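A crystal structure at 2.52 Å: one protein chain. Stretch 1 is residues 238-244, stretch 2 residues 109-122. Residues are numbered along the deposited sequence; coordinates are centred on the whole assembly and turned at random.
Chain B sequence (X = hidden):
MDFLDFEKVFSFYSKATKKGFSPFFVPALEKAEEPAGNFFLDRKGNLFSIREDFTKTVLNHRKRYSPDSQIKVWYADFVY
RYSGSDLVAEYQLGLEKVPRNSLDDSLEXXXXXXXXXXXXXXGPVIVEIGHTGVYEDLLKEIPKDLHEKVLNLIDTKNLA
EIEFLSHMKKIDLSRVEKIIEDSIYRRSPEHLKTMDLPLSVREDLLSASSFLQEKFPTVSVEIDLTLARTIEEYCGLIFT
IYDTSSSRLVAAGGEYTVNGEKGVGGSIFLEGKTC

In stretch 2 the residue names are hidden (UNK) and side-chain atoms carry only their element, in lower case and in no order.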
# COMPACT_ATOMS: atom_id res chain seq x y z
N ILE B 238 18.08 -33.51 10.88
CA ILE B 238 18.24 -32.08 10.77
C ILE B 238 19.74 -31.79 10.87
O ILE B 238 20.47 -32.48 11.57
CB ILE B 238 17.41 -31.46 11.93
CG1 ILE B 238 15.98 -31.24 11.45
CG2 ILE B 238 18.04 -30.20 12.52
CD1 ILE B 238 14.97 -31.93 12.32
N PHE B 239 20.21 -30.78 10.16
CA PHE B 239 21.61 -30.43 10.26
C PHE B 239 21.81 -28.90 10.25
O PHE B 239 21.06 -28.17 9.60
CB PHE B 239 22.41 -31.11 9.14
CG PHE B 239 22.25 -30.44 7.80
CD1 PHE B 239 23.10 -29.41 7.40
CD2 PHE B 239 21.24 -30.82 6.95
CE1 PHE B 239 22.95 -28.81 6.19
CE2 PHE B 239 21.10 -30.21 5.75
CZ PHE B 239 21.96 -29.21 5.36
N THR B 240 22.79 -28.43 11.01
CA THR B 240 23.27 -27.06 10.94
C THR B 240 24.79 -27.07 10.71
O THR B 240 25.47 -28.04 11.07
CB THR B 240 22.89 -26.32 12.23
OG1 THR B 240 23.29 -27.11 13.37
CG2 THR B 240 21.35 -26.25 12.36
N ILE B 241 25.33 -26.03 10.08
CA ILE B 241 26.80 -25.98 9.85
C ILE B 241 27.36 -24.66 10.34
O ILE B 241 26.79 -23.58 10.03
CB ILE B 241 27.18 -26.21 8.36
CG1 ILE B 241 26.60 -27.50 7.83
CG2 ILE B 241 28.66 -26.35 8.20
CD1 ILE B 241 27.15 -27.84 6.44
N TYR B 242 28.43 -24.75 11.13
CA TYR B 242 29.08 -23.55 11.68
C TYR B 242 30.53 -23.42 11.16
O TYR B 242 31.28 -24.41 10.99
CB TYR B 242 29.04 -23.51 13.21
CG TYR B 242 27.69 -23.79 13.84
CD1 TYR B 242 27.20 -25.09 13.93
CD2 TYR B 242 26.89 -22.75 14.33
CE1 TYR B 242 26.00 -25.36 14.50
CE2 TYR B 242 25.61 -23.05 14.90
CZ TYR B 242 25.18 -24.35 14.97
OH TYR B 242 23.94 -24.71 15.52
N ASP B 243 30.92 -22.18 10.89
CA ASP B 243 32.32 -21.92 10.58
C ASP B 243 32.97 -21.36 11.84
O ASP B 243 32.54 -20.35 12.32
CB ASP B 243 32.44 -20.96 9.40
CG ASP B 243 33.87 -20.52 9.16
OD1 ASP B 243 34.80 -21.38 9.22
OD2 ASP B 243 34.17 -19.33 8.88
N THR B 244 34.00 -22.03 12.37
CA THR B 244 34.67 -21.55 13.55
C THR B 244 35.46 -20.28 13.21
O THR B 244 35.71 -19.47 14.08
CB THR B 244 35.59 -22.64 14.24
OG1 THR B 244 36.59 -23.14 13.34
CG2 THR B 244 34.80 -23.86 14.57
N UNK B 109 22.17 -34.88 -0.47
CA UNK B 109 22.04 -33.46 -0.14
C UNK B 109 23.15 -33.05 0.82
O UNK B 109 23.93 -32.16 0.51
c UNK B 109 19.55 -33.40 -0.57
c UNK B 109 20.66 -33.10 0.45
c UNK B 109 20.64 -31.61 0.91
N UNK B 110 23.25 -33.73 1.95
CA UNK B 110 24.26 -33.40 2.95
C UNK B 110 25.61 -33.31 2.31
O UNK B 110 26.40 -32.43 2.63
c UNK B 110 24.08 -35.32 6.24
c UNK B 110 23.63 -34.23 5.36
c UNK B 110 24.33 -34.48 4.02
c UNK B 110 23.97 -32.88 5.93
N UNK B 111 25.88 -34.23 1.40
CA UNK B 111 27.23 -34.38 0.94
C UNK B 111 27.62 -33.15 0.14
O UNK B 111 28.70 -32.60 0.35
c UNK B 111 27.78 -35.68 -1.25
c UNK B 111 29.16 -35.13 -1.49
o UNK B 111 30.11 -35.61 -0.81
c UNK B 111 27.42 -35.73 0.23
o UNK B 111 29.30 -34.21 -2.34
N UNK B 112 26.71 -32.67 -0.71
CA UNK B 112 26.92 -31.42 -1.45
C UNK B 112 27.01 -30.16 -0.55
O UNK B 112 27.93 -29.37 -0.71
c UNK B 112 24.64 -32.49 -4.35
c UNK B 112 25.87 -32.42 -3.50
c UNK B 112 25.84 -31.25 -2.54
c UNK B 112 26.00 -29.95 -3.30
N UNK B 113 26.07 -29.98 0.38
CA UNK B 113 26.08 -28.81 1.25
C UNK B 113 27.36 -28.80 2.09
O UNK B 113 28.06 -27.79 2.14
c UNK B 113 24.97 -27.63 3.23
c UNK B 113 23.49 -28.44 1.43
c UNK B 113 23.61 -27.94 0.08
c UNK B 113 24.81 -28.73 2.18
N UNK B 114 27.68 -29.92 2.74
CA UNK B 114 28.88 -30.00 3.57
C UNK B 114 30.13 -29.75 2.72
O UNK B 114 30.97 -28.91 3.08
c UNK B 114 30.43 -31.59 4.89
c UNK B 114 29.02 -31.37 4.31
c UNK B 114 27.96 -31.53 5.39
N UNK B 115 30.26 -30.48 1.60
CA UNK B 115 31.45 -30.30 0.75
C UNK B 115 31.56 -28.85 0.30
O UNK B 115 32.68 -28.27 0.29
c UNK B 115 32.53 -31.79 -2.66
c UNK B 115 32.60 -30.96 -1.40
c UNK B 115 31.42 -31.20 -0.48
o UNK B 115 31.77 -32.77 -2.69
o UNK B 115 33.24 -31.47 -3.63
N UNK B 116 30.41 -28.26 -0.05
CA UNK B 116 30.35 -26.85 -0.42
C UNK B 116 30.79 -25.94 0.72
O UNK B 116 31.49 -24.96 0.49
o UNK B 116 28.64 -27.15 -2.07
c UNK B 116 28.95 -26.45 -0.89
N UNK B 117 30.37 -26.27 1.93
CA UNK B 117 30.66 -25.39 3.06
C UNK B 117 32.14 -25.46 3.46
O UNK B 117 32.79 -24.45 3.73
c UNK B 117 29.72 -25.66 4.26
N UNK B 118 32.68 -26.66 3.45
CA UNK B 118 34.08 -26.82 3.79
C UNK B 118 35.01 -26.23 2.72
O UNK B 118 36.19 -26.03 2.98
o UNK B 118 34.17 -29.05 2.95
c UNK B 118 34.40 -28.27 4.09
N UNK B 119 34.48 -25.91 1.55
CA UNK B 119 35.31 -25.27 0.52
C UNK B 119 34.98 -23.78 0.33
O UNK B 119 35.81 -23.01 -0.14
o UNK B 119 34.63 -27.34 -3.46
c UNK B 119 34.29 -25.58 -1.85
o UNK B 119 34.67 -25.25 -4.22
c UNK B 119 34.56 -26.10 -3.28
c UNK B 119 35.28 -26.08 -0.80
N UNK B 120 33.80 -23.35 0.75
CA UNK B 120 33.44 -21.93 0.67
C UNK B 120 33.90 -21.10 1.86
O UNK B 120 34.06 -19.89 1.76
c UNK B 120 30.44 -23.57 -3.18
c UNK B 120 29.56 -23.12 -2.20
c UNK B 120 31.41 -22.37 -0.82
c UNK B 120 30.05 -22.51 -1.02
c UNK B 120 32.30 -22.84 -1.81
c UNK B 120 31.93 -21.75 0.46
c UNK B 120 31.83 -23.43 -2.98
N UNK B 121 34.12 -21.74 2.99
CA UNK B 121 34.50 -21.02 4.18
C UNK B 121 35.84 -21.50 4.64
O UNK B 121 36.21 -22.66 4.39
c UNK B 121 32.10 -20.71 4.86
c UNK B 121 31.20 -21.56 4.23
c UNK B 121 31.75 -19.36 5.06
c UNK B 121 30.48 -18.86 4.63
c UNK B 121 29.94 -21.09 3.81
c UNK B 121 33.44 -21.21 5.27
c UNK B 121 29.57 -19.75 4.01
N UNK B 122 36.59 -20.62 5.30
CA UNK B 122 37.96 -20.92 5.61
C UNK B 122 37.96 -21.95 6.66
O UNK B 122 38.67 -22.95 6.59
c UNK B 122 39.82 -19.21 5.17
c UNK B 122 39.31 -18.25 4.09
c UNK B 122 38.71 -19.68 6.11
o UNK B 122 39.31 -17.01 4.32
o UNK B 122 38.89 -18.74 3.00
O HOH W 1 35.08 -18.14 6.66

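Stretch 1 is a strand whose alternate side chains, Phe 239, Ile 241 and Asp 243, point toward stretch 2, a helix running nearly parallel to it at 9°, with the axes 9.8 Å apart at their closest.

Position 109 has three side-chain carbons, one bearing the other two, and makes no close contact with the strand. It is Val 109, a compact apolar residue in a buried place. Position 110 carries four carbons forked at the second, and one terminal methyl lies over a face of the Phe 239 ring. This is Leu 110. Its CA-to-CB bond points sideways, but the fork brings CD2 to 3.5 Å from Phe 239 CG and 3.6 Å from the ring centroid, only 17° off the normal, a CH-pi contact.

Position 111 shows three carbons, the third carrying two oxygens, out of reach of the strand: Glu 111, buried, for which the strand gives no reason. Position 112 has four carbons forked at the first, with one arm two carbons long; it is Ile 112, buried but turned from the strand. Position 113 repeats that pattern, yet here the branch carbon points toward the strand and its short arm meets both Phe 239 and Ile 241. It is Ile 113, whose CG2 lies 3.8 Å from Phe 239 CE1 and 3.9 Å from Ile 241 CD1; branching next to the backbone places a methyl where it touches both side chains at once.

Position 114 has one carbon carrying two more, one of them near Ile 241. It is Val 114, with CG2 3.9 Å from Ile 241 CD1. Position 115 has three carbons ending in two oxygens. Glu 115 is partly exposed, and its OE2 is hydrogen-bonded elsewhere in the structure. Position 116 is one carbon then one oxygen: Ser 116, whose OG donates to Ile 112 O at 2.7 Å, so the buried hydroxyl is satisfied within the helix.

Position 117 has a single carbon facing the strand. It is Ala 117, with CB 4.0 Å from Ile 241 CD1, an apolar contact. Position 118, one carbon and one oxygen, is Ser 118, a small polar residue suited to a partly exposed turn. Position 119, three carbons and two oxygens, is Glu 119, suited to its exposed place. Position 120 is one carbon and a six-carbon ring: Phe 120, buried away from the strand.

Position 121 has the same ring, but its first carbon approaches Asp 243. It is Phe 121, the first residue to leave helical phi/psi; CB sits 4.0 Å from Asp 243 CG while the ring leads away. Position 122, three carbons and two oxygens, is Glu 122, exposed as a charged residue can be. Its backbone N donates to a water at 3.2 Å, which donates to Asp 243 OD2 at 2.7 Å.

The contact works chiefly by apolar packing around Phe 239 and Ile 241; the stretches together bury 361 Å², with no direct hydrogen bond, while one water bridges Asp 243 to Glu 122.

Stretch 2, residues 109-122: VLEIIVESASEFFE
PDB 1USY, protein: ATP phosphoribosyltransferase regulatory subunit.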